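Local atomic coordinates of protein F2 like fibronectin-binding protein (Streptococcus pneumoniae, PDB entry 5A0N), a protein that probably attaches the pneumococcus covalently to host molecules, acting as a surface adhesin through an internal thioester in its N-terminal domain. Residues Trp106-Pro120 against Asp182-Tyr195. Numbering follows the deposited sequence. Where two conformers were deposited one is given.
Sequences WDTFSRLSYMYLKDP and DLYNFTVPYENLEY
Arg-111 of helix 106-118 reaches into the link 183-192, which carries the chain of this thioester domain from helix 170-182, across helix 106-118, to strand 193-200 of its four-stranded antiparallel sheet. Arg-111 CB meets Leu-183 CD1, and CG lies against Val-188 CG2. The chain, extended from CG to NE, then brings CD beside Leu-183 O. Arg-111 NE turns back to its own helix in a salt bridge with Asp-107 OD1 (2.9 Å), met on the syn side but tilted out of the carboxylate plane. Arg-111 NH1 donates to Leu-183 O in the carbonyl plane, on a lone pair, at 2.9 Å. Arg-111 NH1 and NH2 together grip the single acceptor Phe-186 O, close to the guanidinium plane. These bonds fix the rotation of the guanidinium group, while Val-188 CG2 and Tyr-184 CA cover its opposite faces.

NH1 also stands over the Phe-186 ring in a cation-pi contact, Arg-111 CZ lying 18° off the normal of the Phe-186 ring. The opposite face takes a CH-pi contact from Pro-120 CG, while Met-115 SD comes to the edge. Farther along, Tyr-114 CZ packs on Pro-189 CD (3.4 Å).

Where the link enters the strand, Trp-106 directs an edge at the face of Tyr-195, centroids 5.0 Å apart and planes at 67°; Val-214 of the neighbouring strand also touches Tyr-195. Tyr-190 OH sits 2.7 Å from Ser-110 OG, which itself donates to Trp-106 O. Ser-110 O accepts twice, from opposite faces of its plane: from Tyr-114 N and, 40° out of plane, from Tyr-195 OH at 2.8 Å.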
ATOM      1  N   TRP A 106       7.993  -9.613  -5.798  1.00 11.84           N
ATOM      2  CA  TRP A 106       6.724 -10.229  -5.424  1.00 11.21           C
ATOM      3  C   TRP A 106       6.760 -10.746  -4.000  1.00 10.94           C
ATOM      4  O   TRP A 106       5.803 -10.577  -3.238  1.00 10.40           O
ATOM      5  CB  TRP A 106       6.408 -11.381  -6.369  1.00 12.15           C
ATOM      6  CG  TRP A 106       5.277 -12.274  -5.953  1.00 12.70           C
ATOM      7  CD1 TRP A 106       5.381 -13.581  -5.602  1.00 13.08           C
ATOM      8  CD2 TRP A 106       3.874 -11.943  -5.871  1.00 11.62           C
ATOM      9  NE1 TRP A 106       4.149 -14.101  -5.328  1.00 15.02           N
ATOM     10  CE2 TRP A 106       3.202 -13.127  -5.505  1.00 13.35           C
ATOM     11  CE3 TRP A 106       3.122 -10.769  -6.078  1.00 12.14           C
ATOM     12  CZ2 TRP A 106       1.835 -13.182  -5.358  1.00 14.70           C
ATOM     13  CZ3 TRP A 106       1.775 -10.847  -5.936  1.00 13.29           C
ATOM     14  CH2 TRP A 106       1.146 -12.040  -5.610  1.00 14.89           C
ATOM     15  N   ASP A 107       7.874 -11.363  -3.611  1.00 11.00           N
ATOM     16  CA  ASP A 107       7.990 -11.937  -2.277  1.00 10.98           C
ATOM     17  C   ASP A 107       7.827 -10.849  -1.208  1.00  9.77           C
ATOM     18  O   ASP A 107       7.028 -10.985  -0.279  1.00  9.57           O
ATOM     19  CB  ASP A 107       9.326 -12.678  -2.107  1.00 12.31           C
ATOM     20  CG  ASP A 107       9.376 -13.510  -0.840  1.00 17.14           C
ATOM     21  OD1 ASP A 107       8.357 -14.101  -0.446  1.00 15.80           O
ATOM     22  OD2 ASP A 107      10.446 -13.592  -0.208  1.00 24.03           O
ATOM     23  N   THR A 108       8.547  -9.741  -1.372  1.00  9.93           N
ATOM     24  CA  THR A 108       8.460  -8.710  -0.347  1.00  9.70           C
ATOM     25  C   THR A 108       7.108  -7.994  -0.333  1.00  8.96           C
ATOM     26  O   THR A 108       6.569  -7.783   0.737  1.00  9.34           O
ATOM     27  CB  THR A 108       9.627  -7.694  -0.398  1.00 10.47           C
ATOM     28  OG1 THR A 108       9.596  -6.976  -1.630  1.00 12.20           O
ATOM     29  CG2 THR A 108      10.962  -8.408  -0.221  1.00 11.96           C
ATOM     30  N   PHE A 109       6.570  -7.668  -1.505  1.00  8.04           N
ATOM     31  CA  PHE A 109       5.270  -7.009  -1.537  1.00  8.44           C
ATOM     32  C   PHE A 109       4.189  -7.922  -0.988  1.00  7.82           C
ATOM     33  O   PHE A 109       3.351  -7.521  -0.181  1.00  8.28           O
ATOM     34  CB  PHE A 109       4.872  -6.556  -2.957  1.00  8.79           C
ATOM     35  CG  PHE A 109       3.413  -6.253  -3.034  1.00  8.66           C
ATOM     36  CD1 PHE A 109       2.929  -5.081  -2.460  1.00  9.38           C
ATOM     37  CD2 PHE A 109       2.522  -7.158  -3.536  1.00 10.55           C
ATOM     38  CE1 PHE A 109       1.569  -4.855  -2.359  1.00 12.03           C
ATOM     39  CE2 PHE A 109       1.173  -6.912  -3.472  1.00 12.01           C
ATOM     40  CZ  PHE A 109       0.696  -5.753  -2.888  1.00 12.17           C
ATOM     41  N   SER A 110       4.168  -9.173  -1.428  1.00  7.81           N
ATOM     42  CA  SER A 110       3.100 -10.058  -1.010  1.00  8.19           C
ATOM     43  C   SER A 110       3.195 -10.357   0.481  1.00  8.19           C
ATOM     44  O   SER A 110       2.164 -10.463   1.163  1.00  8.47           O
ATOM     45  CB  SER A 110       3.067 -11.338  -1.853  1.00  9.58           C
ATOM     46  OG  SER A 110       4.237 -12.123  -1.684  1.00 10.61           O
ATOM     47  N   ARG A 111       4.410 -10.480   1.016  1.00  8.32           N
ATOM     48  CA  ARG A 111       4.591 -10.659   2.458  1.00  8.40           C
ATOM     49  C   ARG A 111       4.178  -9.419   3.271  1.00  8.05           C
ATOM     50  O   ARG A 111       3.465  -9.531   4.262  1.00  8.61           O
ATOM     51  CB  ARG A 111       6.044 -11.005   2.765  1.00  8.44           C
ATOM     52  CG  ARG A 111       6.387 -12.436   2.406  1.00  8.81           C
ATOM     53  CD  ARG A 111       7.874 -12.760   2.611  1.00  9.23           C
ATOM     54  NE  ARG A 111       8.108 -14.192   2.438  1.00 10.28           N
ATOM     55  CZ  ARG A 111       7.738 -15.091   3.330  1.00 10.36           C
ATOM     56  NH1 ARG A 111       7.372 -14.757   4.563  1.00 10.10           N
ATOM     57  NH2 ARG A 111       7.798 -16.362   3.015  1.00 13.51           N
ATOM     58  N   LEU A 112       4.638  -8.255   2.854  1.00  7.55           N
ATOM     59  CA  LEU A 112       4.408  -7.054   3.632  1.00  7.38           C
ATOM     60  C   LEU A 112       2.909  -6.688   3.630  1.00  7.24           C
ATOM     61  O   LEU A 112       2.356  -6.332   4.672  1.00  7.79           O
ATOM     62  CB  LEU A 112       5.269  -5.913   3.094  1.00  7.22           C
ATOM     63  CG  LEU A 112       6.759  -6.032   3.452  1.00  7.81           C
ATOM     64  CD1 LEU A 112       7.600  -5.152   2.565  1.00  8.45           C
ATOM     65  CD2 LEU A 112       6.978  -5.735   4.919  1.00  8.39           C
ATOM     66  N   SER A 113       2.267  -6.755   2.471  1.00  7.25           N
ATOM     67  CA  SER A 113       0.835  -6.504   2.412  1.00  7.60           C
ATOM     68  C   SER A 113       0.055  -7.518   3.235  1.00  7.98           C
ATOM     69  O   SER A 113      -0.912  -7.143   3.927  1.00  8.36           O
ATOM     70  CB  SER A 113       0.359  -6.388   0.972  1.00  7.78           C
ATOM     71  OG  SER A 113       0.549  -7.594   0.258  1.00  8.02           O
ATOM     72  N   TYR A 114       0.473  -8.783   3.218  1.00  7.77           N
ATOM     73  CA  TYR A 114      -0.172  -9.778   4.071  1.00  8.40           C
ATOM     74  C   TYR A 114       0.046  -9.489   5.551  1.00  7.95           C
ATOM     75  O   TYR A 114      -0.836  -9.755   6.373  1.00  9.10           O
ATOM     76  CB  TYR A 114       0.346 -11.169   3.703  1.00  9.44           C
ATOM     77  CG  TYR A 114      -0.177 -12.314   4.533  1.00  9.83           C
ATOM     78  CD1 TYR A 114      -1.480 -12.754   4.420  1.00 10.35           C
ATOM     79  CD2 TYR A 114       0.648 -12.969   5.426  1.00 11.05           C
ATOM     80  CE1 TYR A 114      -1.934 -13.840   5.171  1.00 11.60           C
ATOM     81  CE2 TYR A 114       0.208 -14.024   6.162  1.00 12.91           C
ATOM     82  CZ  TYR A 114      -1.066 -14.486   6.022  1.00 13.12           C
ATOM     83  OH  TYR A 114      -1.442 -15.562   6.791  1.00 18.12           O
ATOM     84  N   MET A 115       1.189  -8.938   5.906  0.50  7.89           N
ATOM     85  CA  MET A 115       1.394  -8.600   7.291  0.50  7.32           C
ATOM     86  C   MET A 115       0.427  -7.491   7.757  0.50  7.75           C
ATOM     87  O   MET A 115      -0.008  -7.515   8.895  0.50  9.18           O
ATOM     88  CB  MET A 115       2.856  -8.247   7.527  0.50  6.64           C
ATOM     89  CG  MET A 115       3.796  -9.425   7.311  0.50  5.16           C
ATOM     90  SD  MET A 115       5.539  -8.979   7.089  0.50  5.06           S
ATOM     91  CE  MET A 115       6.087  -8.818   8.799  0.50  7.57           C
ATOM     92  N   TYR A 116       0.026  -6.581   6.864  1.00  7.30           N
ATOM     93  CA  TYR A 116      -0.996  -5.622   7.183  1.00  7.56           C
ATOM     94  C   TYR A 116      -2.370  -6.295   7.272  1.00  7.78           C
ATOM     95  O   TYR A 116      -3.151  -6.020   8.202  1.00  9.29           O
ATOM     96  CB  TYR A 116      -1.032  -4.464   6.150  1.00  6.83           C
ATOM     97  CG  TYR A 116      -1.986  -3.384   6.575  1.00  7.09           C
ATOM     98  CD1 TYR A 116      -1.639  -2.512   7.562  1.00  7.25           C
ATOM     99  CD2 TYR A 116      -3.251  -3.325   6.048  1.00  8.35           C
ATOM    100  CE1 TYR A 116      -2.534  -1.575   8.060  1.00  9.20           C
ATOM    101  CE2 TYR A 116      -4.177  -2.417   6.536  1.00  9.25           C
ATOM    102  CZ  TYR A 116      -3.807  -1.532   7.534  1.00  9.21           C
ATOM    103  OH  TYR A 116      -4.771  -0.620   7.999  1.00 11.63           O
ATOM    104  N   LEU A 117      -2.701  -7.146   6.302  1.00  7.79           N
ATOM    105  CA  LEU A 117      -3.999  -7.812   6.289  1.00  7.96           C
ATOM    106  C   LEU A 117      -4.225  -8.718   7.490  1.00  8.26           C
ATOM    107  O   LEU A 117      -5.315  -8.723   8.061  1.00  9.39           O
ATOM    108  CB  LEU A 117      -4.139  -8.658   5.013  1.00  8.40           C
ATOM    109  CG  LEU A 117      -5.453  -9.409   4.820  1.00  8.71           C
ATOM    110  CD1 LEU A 117      -6.606  -8.465   4.457  1.00 10.26           C
ATOM    111  CD2 LEU A 117      -5.326 -10.496   3.763  1.00  9.73           C
ATOM    112  N   LYS A 118      -3.213  -9.522   7.829  1.00  8.52           N
ATOM    113  CA  LYS A 118      -3.374 -10.639   8.767  1.00  9.74           C
ATOM    114  C   LYS A 118      -2.471 -10.542   9.997  1.00 10.03           C
ATOM    115  O   LYS A 118      -2.791 -11.102  11.043  1.00 12.34           O
ATOM    116  CB  LYS A 118      -3.162 -11.980   8.013  1.00 12.33           C
ATOM    117  CG  LYS A 118      -3.345 -13.253   8.861  1.00 16.32           C
ATOM    118  CD  LYS A 118      -4.718 -13.376   9.518  1.00 23.22           C
ATOM    119  N   ASP A 119      -1.319  -9.920   9.860  1.00  9.80           N
ATOM    120  CA  ASP A 119      -0.357  -9.775  10.969  1.00 10.01           C
ATOM    121  C   ASP A 119      -0.038 -11.130  11.616  1.00 10.19           C
ATOM    122  O   ASP A 119      -0.278 -11.355  12.814  1.00 11.32           O
ATOM    123  CB  ASP A 119      -0.895  -8.760  11.977  1.00 10.18           C
ATOM    124  CG  ASP A 119       0.136  -8.294  12.993  1.00 11.50           C
ATOM    125  OD1 ASP A 119       1.334  -8.559  12.815  1.00 10.98           O
ATOM    126  OD2 ASP A 119      -0.280  -7.650  13.969  1.00 12.92           O
ATOM    127  N   PRO A 120       0.562 -12.052  10.829  1.00 10.11           N
ATOM    128  CA  PRO A 120       0.802 -13.433  11.305  1.00 11.69           C
ATOM    129  C   PRO A 120       1.696 -13.499  12.518  1.00 11.62           C
ATOM    130  O   PRO A 120       1.616 -14.478  13.252  1.00 15.47           O
ATOM    131  CB  PRO A 120       1.478 -14.114  10.079  1.00 14.20           C
ATOM    132  CG  PRO A 120       2.054 -12.994   9.299  1.00 12.43           C
ATOM    133  CD  PRO A 120       1.064 -11.863   9.454  1.00 10.44           C
ATOM    134  N   ASP A 182      10.761 -10.206  11.196  1.00  7.99           N
ATOM    135  CA  ASP A 182       9.745 -11.230  10.968  1.00  8.22           C
ATOM    136  C   ASP A 182       9.401 -11.503   9.515  1.00  8.53           C
ATOM    137  O   ASP A 182       8.693 -12.463   9.221  1.00  8.96           O
ATOM    138  CB  ASP A 182       8.438 -10.865  11.667  1.00  9.13           C
ATOM    139  CG  ASP A 182       8.536 -10.825  13.182  1.00 10.78           C
ATOM    140  OD1 ASP A 182       9.614 -11.167  13.734  1.00 11.37           O
ATOM    141  OD2 ASP A 182       7.521 -10.423  13.815  1.00 13.24           O
ATOM    142  N   LEU A 183       9.916 -10.680   8.613  1.00  8.60           N
ATOM    143  CA  LEU A 183       9.484 -10.684   7.206  1.00  8.87           C
ATOM    144  C   LEU A 183       9.430 -12.066   6.538  1.00  8.91           C
ATOM    145  O   LEU A 183       8.489 -12.362   5.816  1.00  8.44           O
ATOM    146  CB  LEU A 183      10.440  -9.806   6.375  1.00 10.26           C
ATOM    147  CG  LEU A 183      10.174  -9.654   4.880  1.00 11.04           C
ATOM    148  CD1 LEU A 183       8.767  -9.155   4.609  1.00 12.51           C
ATOM    149  CD2 LEU A 183      11.164  -8.732   4.231  1.00 12.96           C
ATOM    150  N   TYR A 184      10.451 -12.876   6.792  0.50  8.36           N
ATOM    151  CA  TYR A 184      10.598 -14.157   6.121  0.50  9.38           C
ATOM    152  C   TYR A 184      10.173 -15.319   7.019  0.50  9.56           C
ATOM    153  O   TYR A 184      10.227 -16.475   6.608  0.50 12.96           O
ATOM    154  CB  TYR A 184      12.051 -14.298   5.665  0.50 10.47           C
ATOM    155  CG  TYR A 184      12.501 -13.188   4.737  0.50 10.76           C
ATOM    156  CD1 TYR A 184      11.908 -13.029   3.489  0.50 11.83           C
ATOM    157  CD2 TYR A 184      13.503 -12.285   5.102  0.50 12.46           C
ATOM    158  CE1 TYR A 184      12.299 -12.030   2.617  0.50 12.52           C
ATOM    159  CE2 TYR A 184      13.891 -11.262   4.230  0.50 12.28           C
ATOM    160  CZ  TYR A 184      13.287 -11.146   2.983  0.50 13.68           C
ATOM    161  OH  TYR A 184      13.663 -10.161   2.084  0.50 16.65           O
ATOM    162  N   ASN A 185       9.677 -15.034   8.227  0.50  9.42           N
ATOM    163  CA  ASN A 185       9.437 -16.078   9.233  0.50 11.45           C
ATOM    164  C   ASN A 185       7.943 -16.501   9.312  0.50 11.49           C
ATOM    165  O   ASN A 185       7.362 -16.585  10.394  0.50 18.03           O
ATOM    166  CB  ASN A 185       9.996 -15.639  10.608  0.50 11.54           C
ATOM    167  CG  ASN A 185      11.525 -15.648  10.656  0.50 12.71           C
ATOM    168  OD1 ASN A 185      12.155 -16.404   9.930  0.50 16.67           O
ATOM    169  ND2 ASN A 185      12.114 -14.842  11.536  0.50 14.77           N
ATOM    170  N   PHE A 186       7.340 -16.756   8.145  1.00 10.73           N
ATOM    171  CA  PHE A 186       5.988 -17.283   8.023  1.00 11.80           C
ATOM    172  C   PHE A 186       5.783 -17.697   6.565  1.00 12.32           C
ATOM    173  O   PHE A 186       6.488 -17.238   5.664  1.00 12.69           O
ATOM    174  CB  PHE A 186       4.913 -16.285   8.487  1.00 11.52           C
ATOM    175  CG  PHE A 186       4.928 -14.989   7.734  1.00 10.24           C
ATOM    176  CD1 PHE A 186       4.182 -14.832   6.566  1.00 11.28           C
ATOM    177  CD2 PHE A 186       5.695 -13.915   8.192  1.00 10.84           C
ATOM    178  CE1 PHE A 186       4.226 -13.619   5.875  1.00 11.63           C
ATOM    179  CE2 PHE A 186       5.718 -12.726   7.504  1.00 11.09           C
ATOM    180  CZ  PHE A 186       5.008 -12.585   6.347  1.00 10.77           C
ATOM    181  N   THR A 187       4.766 -18.520   6.336  1.00 13.77           N
ATOM    182  CA  THR A 187       4.382 -18.896   4.994  1.00 15.33           C
ATOM    183  C   THR A 187       3.174 -18.060   4.587  1.00 12.68           C
ATOM    184  O   THR A 187       2.234 -17.892   5.361  1.00 15.53           O
ATOM    185  CB  THR A 187       4.044 -20.382   4.945  1.00 18.00           C
ATOM    186  OG1 THR A 187       5.236 -21.115   5.229  1.00 25.63           O
ATOM    187  CG2 THR A 187       3.499 -20.812   3.586  1.00 19.02           C
ATOM    188  N   VAL A 188       3.203 -17.524   3.374  1.00 12.11           N
ATOM    189  CA  VAL A 188       2.084 -16.765   2.834  1.00 11.49           C
ATOM    190  C   VAL A 188       1.113 -17.766   2.206  1.00 11.55           C
ATOM    191  O   VAL A 188       1.506 -18.532   1.334  1.00 13.14           O
ATOM    192  CB  VAL A 188       2.535 -15.761   1.755  1.00 11.79           C
ATOM    193  CG1 VAL A 188       1.343 -15.022   1.158  1.00 12.41           C
ATOM    194  CG2 VAL A 188       3.550 -14.773   2.314  1.00 13.94           C
ATOM    195  N   PRO A 189      -0.171 -17.755   2.614  1.00 11.24           N
ATOM    196  CA  PRO A 189      -1.145 -18.726   2.116  1.00 12.06           C
ATOM    197  C   PRO A 189      -1.782 -18.269   0.795  1.00 11.15           C
ATOM    198  O   PRO A 189      -2.966 -17.906   0.732  1.00 11.25           O
ATOM    199  CB  PRO A 189      -2.163 -18.801   3.258  1.00 13.74           C
ATOM    200  CG  PRO A 189      -2.184 -17.389   3.777  1.00 12.45           C
ATOM    201  CD  PRO A 189      -0.741 -16.957   3.720  1.00 12.49           C
ATOM    202  N   TYR A 190      -0.985 -18.238  -0.261  1.00 12.42           N
ATOM    203  CA  TYR A 190      -1.427 -17.696  -1.538  1.00 12.67           C
ATOM    204  C   TYR A 190      -2.760 -18.271  -2.044  1.00 12.29           C
ATOM    205  O   TYR A 190      -3.567 -17.545  -2.619  1.00 12.46           O
ATOM    206  CB  TYR A 190      -0.329 -17.925  -2.619  1.00 12.40           C
ATOM    207  CG  TYR A 190       0.914 -17.101  -2.378  1.00 11.96           C
ATOM    208  CD1 TYR A 190       0.915 -15.744  -2.647  1.00 10.89           C
ATOM    209  CD2 TYR A 190       2.086 -17.663  -1.900  1.00 13.33           C
ATOM    210  CE1 TYR A 190       2.016 -14.962  -2.406  1.00 12.29           C
ATOM    211  CE2 TYR A 190       3.201 -16.878  -1.651  1.00 12.84           C
ATOM    212  CZ  TYR A 190       3.166 -15.526  -1.897  1.00 12.40           C
ATOM    213  OH  TYR A 190       4.280 -14.775  -1.623  1.00 13.65           O
ATOM    214  N   GLU A 191      -2.993 -19.568  -1.847  1.00 13.91           N
ATOM    215  CA  GLU A 191      -4.191 -20.197  -2.376  1.00 15.36           C
ATOM    216  C   GLU A 191      -5.460 -19.631  -1.714  1.00 13.92           C
ATOM    217  O   GLU A 191      -6.548 -19.783  -2.259  1.00 17.29           O
ATOM    218  CB  GLU A 191      -4.122 -21.716  -2.220  1.00 16.94           C
ATOM    219  CG  GLU A 191      -4.235 -22.201  -0.780  1.00 22.30           C
ATOM    220  N   ASN A 192      -5.315 -18.983  -0.549  1.00 11.37           N
ATOM    221  CA  ASN A 192      -6.426 -18.411   0.186  1.00 11.63           C
ATOM    222  C   ASN A 192      -6.570 -16.905   0.047  1.00 11.60           C
ATOM    223  O   ASN A 192      -7.460 -16.306   0.668  1.00 12.60           O
ATOM    224  CB  ASN A 192      -6.347 -18.801   1.654  1.00 12.95           C
ATOM    225  CG  ASN A 192      -6.545 -20.293   1.857  1.00 14.38           C
ATOM    226  OD1 ASN A 192      -7.210 -20.981   1.063  1.00 18.95           O
ATOM    227  ND2 ASN A 192      -6.027 -20.797   2.946  1.00 15.30           N
ATOM    228  N   LEU A 193      -5.689 -16.309  -0.750  1.00 10.41           N
ATOM    229  CA  LEU A 193      -5.615 -14.852  -0.889  1.00  9.59           C
ATOM    230  C   LEU A 193      -5.874 -14.439  -2.335  1.00 10.06           C
ATOM    231  O   LEU A 193      -5.563 -15.175  -3.288  1.00 12.12           O
ATOM    232  CB  LEU A 193      -4.178 -14.385  -0.509  1.00  9.55           C
ATOM    233  CG  LEU A 193      -3.807 -14.583   0.950  1.00 10.05           C
ATOM    234  CD1 LEU A 193      -2.314 -14.422   1.147  1.00 11.18           C
ATOM    235  CD2 LEU A 193      -4.556 -13.610   1.843  1.00 11.44           C
ATOM    236  N   GLU A 194      -6.422 -13.240  -2.480  1.00  9.65           N
ATOM    237  CA  GLU A 194      -6.496 -12.564  -3.750  1.00 10.17           C
ATOM    238  C   GLU A 194      -5.689 -11.313  -3.693  1.00  8.69           C
ATOM    239  O   GLU A 194      -6.065 -10.360  -3.006  1.00 10.09           O
ATOM    240  CB  GLU A 194      -7.928 -12.282  -4.177  1.00  9.76           C
ATOM    241  CG  GLU A 194      -8.015 -11.676  -5.566  1.00 12.42           C
ATOM    242  CD  GLU A 194      -9.292 -10.985  -5.910  1.00 15.67           C
ATOM    243  OE1 GLU A 194     -10.295 -11.258  -5.270  1.00 25.83           O
ATOM    244  OE2 GLU A 194      -9.281 -10.202  -6.869  1.00 17.90           O
ATOM    245  N   TYR A 195      -4.581 -11.287  -4.422  1.00  8.70           N
ATOM    246  CA  TYR A 195      -3.821 -10.065  -4.642  1.00  8.36           C
ATOM    247  C   TYR A 195      -4.403  -9.321  -5.838  1.00  8.35           C
ATOM    248  O   TYR A 195      -4.863  -9.949  -6.803  1.00  9.91           O
ATOM    249  CB  TYR A 195      -2.323 -10.390  -4.837  1.00  8.79           C
ATOM    250  CG  TYR A 195      -1.649 -10.805  -3.554  1.00  8.17           C
ATOM    251  CD1 TYR A 195      -1.091  -9.869  -2.690  1.00  8.73           C
ATOM    252  CD2 TYR A 195      -1.568 -12.148  -3.169  1.00  8.88           C
ATOM    253  CE1 TYR A 195      -0.510 -10.237  -1.488  1.00  8.55           C
ATOM    254  CE2 TYR A 195      -0.986 -12.526  -1.979  1.00  8.62           C
ATOM    255  CZ  TYR A 195      -0.433 -11.578  -1.153  1.00  8.46           C
ATOM    256  OH  TYR A 195       0.167 -11.967   0.017  1.00  9.80           O
TER
HETATM  257  O   HOH W   1       6.450 -15.883  -0.723  1.00 81.20           O
HETATM  258  O   HOH W   2       1.004 -16.843   7.660  1.00 23.72           O